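Local coordinates for NADH kinase POS5 (Saccharomyces cerevisiae, PDB 3AFO), which phosphorylates NADH and, less readily, NAD(+) with ATP in mitochondria, supplying the cell with the reductant NADPH, at the interface of chains A and B and the interface of chains A and C. Sequence-based numbering; all coordinates share one arbitrary frame. Chains: chain A/B/C, NADH kinase POS5.

Contact 1: the interface of chains A and B. Residues chain A 250-253, 374; chain B 273-275.
A:Ile251 and B:Leu274 form a bridge of a parallel beta ladder joining two copies in the deposited assembly of this NAD kinase family enzyme, and A:Val252 pairs with B:Ile275 in the same ladder. The short strand 251-252 of chain A thus runs alongside strand 274-276 of chain B. Backbone hydrogen bonds give the first line of evidence. A:Ile251 uses both of its peptide groups: its N donates to B:Pro273 O at 3.1 Å, and its O accepts from B:Ile275 N at 2.9 Å. A third bond runs from A:Ser253 N to B:Ile275 O at 3.0 Å, close to straight with 174° at the hydrogen.

The apolar contacts follow the same register. The side chains of A:Val252 and B:Ile275 lie side by side and point the same way, with A:Val252 CG2 3.7 Å from B:Ile275 CG1. A:Ile251 and B:Leu274 are likewise alongside each other, CB of the former 3.7 Å from CD2 of the latter. B:Leu274 has CG opposite its own carbonyl carbon (chi1 -59°), and its two methyl branches divide over neighbouring ring atoms of A:Phe374, which approaches from the opposite direction: CD2 meets CE1 at 3.6 Å, and CD1 meets CZ at 3.7 Å.

Contact 2: the interface of chains A and B. Residues chain A 224-227, 268, 271; chain B 374-375.
The side-chain oxygen of B:Asn375, OD1, is gripped by the hydroxyl of A:Ser268, whose OG donates to it at 2.9 Å, and by water 2 at 2.6 Å. Its host surface on chain A belongs to the C-terminal domain of the NAD kinase family, where strand 222-228 supplies the other polar partners. The serine hydroxyl arrives tilted 29° from the amide carbonyl plane. Water 2 is also bound by A:Thr227 OG1, so OD1 is tied to the strand indirectly. On the other branch, B:Asn375 ND2 donates to A:Thr225 OG1 at 2.8 Å, with the acceptor nearly in the amide plane. Bonds at both ends hold the amide in place and limit its rotation. A:Thr225 OG1 lies anti to its own backbone N (chi1 -162°), where it also meets water 1 at 2.7 Å; that water continues to the carbonyl of B:Phe374.

Aromatic packing borders this polar set. B:Phe374 presents its CZ to the face of A:Phe271, 3.5 Å from CE2, with the ring planes 73° apart in an edge-to-face pair. A:Leu224 crosses the B:Phe374 side chain at about a right angle, CD1 to CE2 3.9 Å, while A:Phe271 CD1 packs 3.6 Å from B:Asn375 CG.

Contact 3: the interface of chains A and B. Residues chain A 245, 248-250; chain B 272.
B:Arg272 reaches across to the backbone of chain A at the end of helix 243-246 and the glycine pair that follows it, within the conserved family segment that reads TGSTAYSLSAGG. The tight part of the contact centres on its terminal nitrogen NH1. That atom donates to A:Leu245 O at 2.8 Å and to A:Gly249 O at 2.9 Å, and A:Leu245 CD1 touches the same NH1 at 3.6 Å. Both acceptors lie in the guanidinium plane, and each is approached in its carbonyl plane on a lone pair, so the pair of bonds holds the flat group against rotation. The first is nearly straight, 176° at the hydrogen. Bends at chi2 (66°) and chi3 (64°) fold the arginine chain, bringing its CG and CD each to 3.4 Å from A:Gly249 O. A:Gly248, with a positive phi, passes close by without a side chain. The positive guanidinium beside a helix's carbonyl end is probably favourable.

Packing is looser around this core. The side chain of A:Leu245 crosses B:Arg272 obliquely, and A:Ser250 loses hardly any surface to it, its CA staying 4.3 Å from the arginine CG. B:Arg272 NH2, the other terminal nitrogen, is 3.7 Å from A:Leu245 O.

Contact 4: the interface of chains A and C. Residues chain A 205-207, 230; chain C 203, 205, 207, 243, 264.
A:Gly207 and C:Gly207 meet backbone to backbone, O of the first 3.4 Å from CA of the second, both turned with positive phi (A:Gly207 at 55°, psi -118°), a conformation readily reached by glycine. Each glycine N donates to ND1 of its own chain's His205, 2.9 Å for A:Gly207 N to A:His205 ND1, in the ring plane, which fixes how the imidazole is turned. The two histidines come from opposite directions and touch through CE1 to CE1 at 3.6 Å, while both NE2 atoms bind water 3, which also meets A:Asp230 OD2.

C:Tyr243, in the conserved TGSTAY segment, donates its hydroxyl OH to A:Asp230 OD2 on the syn lone pair at 2.5 Å, with ring and carboxylate planes 86° apart. The same OH accepts from A:Arg206 NH2 at 3.1 Å. A:Arg206 is itself positioned by a salt bridge from NE to A:Asp230 OD1, 2.8 Å, entering from above the carboxylate plane. Its extended chain also places NH2 over the face of the C:His205 ring, 3.9 Å from the centroid, a cation-pi contact. The site joins two subunits of the crystallised tetramer and may brace C:Tyr243 and its segment for dinucleotide binding.

Contact 1: the interface of chains A and B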
# COMPACT_ATOMS: atom_id res chain seq x y z
N SER A 250 5.95 7.24 2.76
CA SER A 250 5.28 8.14 3.70
C SER A 250 5.70 9.58 3.47
O SER A 250 6.77 9.86 2.91
CB SER A 250 5.58 7.73 5.15
OG SER A 250 5.05 6.44 5.44
N ILE A 251 4.83 10.49 3.89
CA ILE A 251 5.09 11.93 3.79
C ILE A 251 5.83 12.33 5.05
O ILE A 251 5.33 12.12 6.16
CB ILE A 251 3.76 12.74 3.64
CG1 ILE A 251 3.09 12.40 2.29
CG2 ILE A 251 4.02 14.26 3.81
CD1 ILE A 251 1.72 13.06 2.08
N VAL A 252 7.03 12.86 4.88
CA VAL A 252 7.90 13.13 6.01
C VAL A 252 8.14 14.63 6.11
O VAL A 252 8.59 15.25 5.15
CB VAL A 252 9.24 12.38 5.88
CG1 VAL A 252 10.12 12.62 7.11
CG2 VAL A 252 8.98 10.87 5.68
N SER A 253 7.82 15.21 7.26
CA SER A 253 8.07 16.62 7.49
C SER A 253 9.56 16.97 7.31
O SER A 253 10.44 16.24 7.81
CB SER A 253 7.62 17.02 8.89
OG SER A 253 8.34 18.17 9.33
N PHE A 374 -3.80 15.97 0.32
CA PHE A 374 -3.65 15.02 1.42
C PHE A 374 -4.99 14.80 2.10
O PHE A 374 -5.70 15.76 2.40
CB PHE A 374 -2.63 15.52 2.45
CG PHE A 374 -2.64 14.74 3.74
CD1 PHE A 374 -2.07 13.47 3.80
CD2 PHE A 374 -3.23 15.27 4.88
CE1 PHE A 374 -2.09 12.74 4.98
CE2 PHE A 374 -3.24 14.56 6.06
CZ PHE A 374 -2.67 13.29 6.12
N PRO B 273 0.35 7.73 5.27
CA PRO B 273 0.87 7.90 6.64
C PRO B 273 1.87 9.07 6.74
O PRO B 273 2.60 9.35 5.78
CB PRO B 273 1.57 6.56 6.92
CG PRO B 273 0.88 5.56 6.00
CD PRO B 273 0.54 6.36 4.75
N LEU B 274 1.88 9.75 7.89
CA LEU B 274 2.74 10.91 8.10
C LEU B 274 3.86 10.61 9.09
O LEU B 274 3.66 9.85 10.06
CB LEU B 274 1.92 12.10 8.64
CG LEU B 274 0.76 12.62 7.80
CD1 LEU B 274 0.19 13.91 8.38
CD2 LEU B 274 1.21 12.85 6.34
N ILE B 275 5.03 11.21 8.85
CA ILE B 275 6.12 11.19 9.82
C ILE B 275 6.35 12.63 10.27
O ILE B 275 6.75 13.49 9.48
CB ILE B 275 7.43 10.60 9.24
CG1 ILE B 275 7.20 9.24 8.55
CG2 ILE B 275 8.48 10.48 10.34
CD1 ILE B 275 6.87 8.10 9.49

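Contact 2: the interface of chains A and B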
# COMPACT_ATOMS: atom_id res chain seq x y z
N LEU A 224 21.65 -5.61 4.55
CA LEU A 224 20.22 -5.48 4.82
C LEU A 224 19.44 -6.45 3.97
O LEU A 224 18.75 -7.32 4.49
CB LEU A 224 19.70 -4.05 4.58
CG LEU A 224 18.17 -3.89 4.57
CD1 LEU A 224 17.58 -3.99 5.99
CD2 LEU A 224 17.76 -2.60 3.91
N THR A 225 19.54 -6.31 2.66
CA THR A 225 18.74 -7.11 1.77
C THR A 225 19.23 -6.98 0.34
O THR A 225 19.90 -6.00 -0.01
CB THR A 225 17.23 -6.65 1.85
OG1 THR A 225 16.39 -7.68 1.32
CG2 THR A 225 17.00 -5.33 1.11
N ARG A 226 18.91 -7.99 -0.46
CA ARG A 226 18.97 -7.89 -1.92
C ARG A 226 17.59 -7.58 -2.46
O ARG A 226 16.62 -8.27 -2.13
CB ARG A 226 19.44 -9.21 -2.53
CG ARG A 226 19.25 -9.31 -4.05
CD ARG A 226 20.59 -9.22 -4.77
NE ARG A 226 20.57 -10.12 -5.90
CZ ARG A 226 21.64 -10.52 -6.59
NH1 ARG A 226 22.87 -10.10 -6.28
NH2 ARG A 226 21.46 -11.35 -7.58
N THR A 227 17.48 -6.56 -3.30
CA THR A 227 16.21 -6.31 -3.96
C THR A 227 16.34 -6.47 -5.47
O THR A 227 17.33 -6.01 -6.07
CB THR A 227 15.59 -4.95 -3.57
OG1 THR A 227 14.35 -4.75 -4.27
CG2 THR A 227 16.55 -3.78 -3.88
N SER A 268 8.68 -8.27 -4.63
CA SER A 268 8.57 -8.70 -3.25
C SER A 268 7.19 -8.26 -2.79
O SER A 268 6.65 -7.28 -3.29
CB SER A 268 9.65 -8.04 -2.38
OG SER A 268 9.55 -8.46 -1.03
N PHE A 271 8.69 -5.56 0.93
CA PHE A 271 9.63 -4.43 1.01
C PHE A 271 8.86 -3.18 1.39
O PHE A 271 8.57 -2.32 0.55
CB PHE A 271 10.42 -4.23 -0.30
CG PHE A 271 11.67 -3.36 -0.15
CD1 PHE A 271 12.79 -3.60 -0.96
CD2 PHE A 271 11.73 -2.32 0.77
CE1 PHE A 271 13.95 -2.81 -0.83
CE2 PHE A 271 12.89 -1.52 0.90
CZ PHE A 271 13.99 -1.76 0.10
N PHE B 374 11.06 -9.01 6.56
CA PHE B 374 11.27 -7.82 5.70
C PHE B 374 11.88 -8.21 4.36
O PHE B 374 12.85 -8.98 4.31
CB PHE B 374 12.19 -6.80 6.38
CG PHE B 374 12.59 -5.67 5.46
CD1 PHE B 374 11.67 -4.68 5.10
CD2 PHE B 374 13.88 -5.61 4.93
CE1 PHE B 374 12.04 -3.65 4.23
CE2 PHE B 374 14.26 -4.59 4.08
CZ PHE B 374 13.33 -3.60 3.73
N ASN B 375 11.31 -7.65 3.29
CA ASN B 375 11.71 -7.94 1.91
C ASN B 375 12.10 -9.41 1.66
O ASN B 375 13.21 -9.70 1.21
CB ASN B 375 12.81 -6.98 1.43
CG ASN B 375 13.06 -7.09 -0.07
OD1 ASN B 375 12.11 -7.11 -0.85
ND2 ASN B 375 14.32 -7.16 -0.47
O HOH W 1 15.59 -8.86 3.63
O HOH W 2 12.79 -6.66 -3.36

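Contact 3: the interface of chains A and B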
# COMPACT_ATOMS: atom_id res chain seq x y z
N LEU A 245 7.20 9.32 -2.89
CA LEU A 245 5.73 9.37 -2.72
C LEU A 245 5.03 8.54 -3.78
O LEU A 245 4.15 7.73 -3.48
CB LEU A 245 5.21 10.81 -2.78
CG LEU A 245 3.79 11.03 -2.23
CD1 LEU A 245 3.78 10.85 -0.72
CD2 LEU A 245 3.25 12.40 -2.60
N GLY A 248 5.00 4.93 -3.16
CA GLY A 248 4.25 4.46 -1.98
C GLY A 248 4.82 4.87 -0.63
O GLY A 248 4.36 4.39 0.40
N GLY A 249 5.82 5.76 -0.62
CA GLY A 249 6.44 6.20 0.63
C GLY A 249 5.57 7.11 1.49
O GLY A 249 4.58 7.67 1.02
N SER A 250 5.95 7.24 2.76
CA SER A 250 5.28 8.14 3.70
C SER A 250 5.70 9.58 3.47
O SER A 250 6.77 9.86 2.91
CB SER A 250 5.58 7.73 5.15
OG SER A 250 5.05 6.44 5.44
N ARG B 272 -2.15 9.19 3.22
CA ARG B 272 -0.83 8.58 3.27
C ARG B 272 -0.28 8.77 4.69
O ARG B 272 -0.47 9.85 5.29
CB ARG B 272 0.08 9.23 2.21
CG ARG B 272 1.42 8.54 1.96
CD ARG B 272 1.26 7.14 1.35
NE ARG B 272 0.65 7.15 0.02
CZ ARG B 272 1.33 7.28 -1.12
NH1 ARG B 272 2.64 7.45 -1.12
NH2 ARG B 272 0.68 7.26 -2.28

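Contact 4: the interface of chains A and C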
# COMPACT_ATOMS: atom_id res chain seq x y z
N HIS A 205 17.68 2.95 -11.22
CA HIS A 205 16.53 2.48 -11.99
C HIS A 205 16.99 1.70 -13.21
O HIS A 205 18.02 2.04 -13.80
CB HIS A 205 15.66 3.66 -12.42
CG HIS A 205 14.25 3.27 -12.75
ND1 HIS A 205 13.91 2.65 -13.93
CD2 HIS A 205 13.10 3.39 -12.05
CE1 HIS A 205 12.62 2.40 -13.94
NE2 HIS A 205 12.10 2.85 -12.82
N ARG A 206 16.24 0.66 -13.58
CA ARG A 206 16.54 -0.16 -14.76
C ARG A 206 16.51 0.67 -16.05
O ARG A 206 17.16 0.31 -17.02
CB ARG A 206 15.58 -1.35 -14.85
CG ARG A 206 14.11 -0.98 -15.07
CD ARG A 206 13.23 -2.22 -15.26
NE ARG A 206 11.83 -1.86 -15.49
CZ ARG A 206 11.32 -1.51 -16.67
NH1 ARG A 206 12.09 -1.50 -17.76
NH2 ARG A 206 10.04 -1.19 -16.77
N GLY A 207 15.74 1.75 -16.04
CA GLY A 207 15.67 2.71 -17.15
C GLY A 207 15.32 2.06 -18.48
O GLY A 207 14.25 1.47 -18.62
N ASP A 230 12.47 -2.53 -10.29
CA ASP A 230 12.78 -1.39 -11.16
C ASP A 230 13.98 -0.61 -10.62
O ASP A 230 14.81 -0.11 -11.39
CB ASP A 230 11.57 -0.46 -11.32
CG ASP A 230 10.56 -0.98 -12.31
OD1 ASP A 230 10.80 -2.03 -12.94
OD2 ASP A 230 9.50 -0.33 -12.45
N PHE C 203 2.48 -2.82 -21.10
CA PHE C 203 2.75 -1.64 -20.31
C PHE C 203 3.46 -0.53 -21.06
O PHE C 203 4.18 -0.75 -22.04
CB PHE C 203 3.42 -1.97 -18.96
CG PHE C 203 4.75 -2.70 -19.06
CD1 PHE C 203 5.94 -1.99 -19.10
CD2 PHE C 203 4.79 -4.09 -19.07
CE1 PHE C 203 7.18 -2.68 -19.16
CE2 PHE C 203 6.02 -4.77 -19.13
CZ PHE C 203 7.21 -4.06 -19.18
N HIS C 205 5.91 2.88 -20.32
CA HIS C 205 6.86 3.33 -19.30
C HIS C 205 7.80 4.41 -19.86
O HIS C 205 8.16 4.37 -21.03
CB HIS C 205 7.69 2.14 -18.80
CG HIS C 205 8.34 2.36 -17.47
ND1 HIS C 205 9.46 3.15 -17.30
CD2 HIS C 205 8.04 1.87 -16.24
CE1 HIS C 205 9.81 3.15 -16.02
NE2 HIS C 205 8.97 2.38 -15.36
N GLY C 207 10.84 4.62 -19.31
CA GLY C 207 12.07 3.92 -19.66
C GLY C 207 13.30 4.78 -19.46
O GLY C 207 13.55 5.28 -18.36
N TYR C 243 4.47 -7.77 -13.20
CA TYR C 243 4.76 -6.35 -12.98
C TYR C 243 3.69 -5.68 -12.10
O TYR C 243 4.01 -4.94 -11.17
CB TYR C 243 4.87 -5.61 -14.32
CG TYR C 243 5.70 -4.32 -14.31
CD1 TYR C 243 6.08 -3.72 -15.51
CD2 TYR C 243 6.12 -3.72 -13.12
CE1 TYR C 243 6.83 -2.56 -15.55
CE2 TYR C 243 6.90 -2.53 -13.15
CZ TYR C 243 7.24 -1.97 -14.37
OH TYR C 243 8.00 -0.82 -14.44
N ILE C 264 1.98 2.72 -12.54
CA ILE C 264 3.39 2.51 -12.21
C ILE C 264 3.95 3.85 -11.71
O ILE C 264 4.16 4.77 -12.50
CB ILE C 264 4.21 1.94 -13.42
CG1 ILE C 264 3.56 0.67 -13.95
CG2 ILE C 264 5.65 1.61 -12.97
CD1 ILE C 264 4.12 0.14 -15.33
O HOH W 3 9.39 2.38 -12.64

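Contacts 1 and 3 are neighbours, their C-alpha centres about 7 Å apart, and share A:Ser250; the consecutive B:Arg272 and B:Pro273 connect them on chain B. Contact 2 lies about 22 Å from contact 1 and 18 Å from contact 3. Two-fold symmetry relates its Phe374 to that of contact 1, so each subunit's Phe374 packs against Phe271 and Leu274 of its partner. Contact 4, about 25 Å from contact 1 and 18 Å from contacts 2 and 3, faces another subunit. Helix 243-246 serves both interfaces, through Leu245 in contact 3 and Tyr243 in contact 4, consistent with a tetramer built from two kinds of dimer contact.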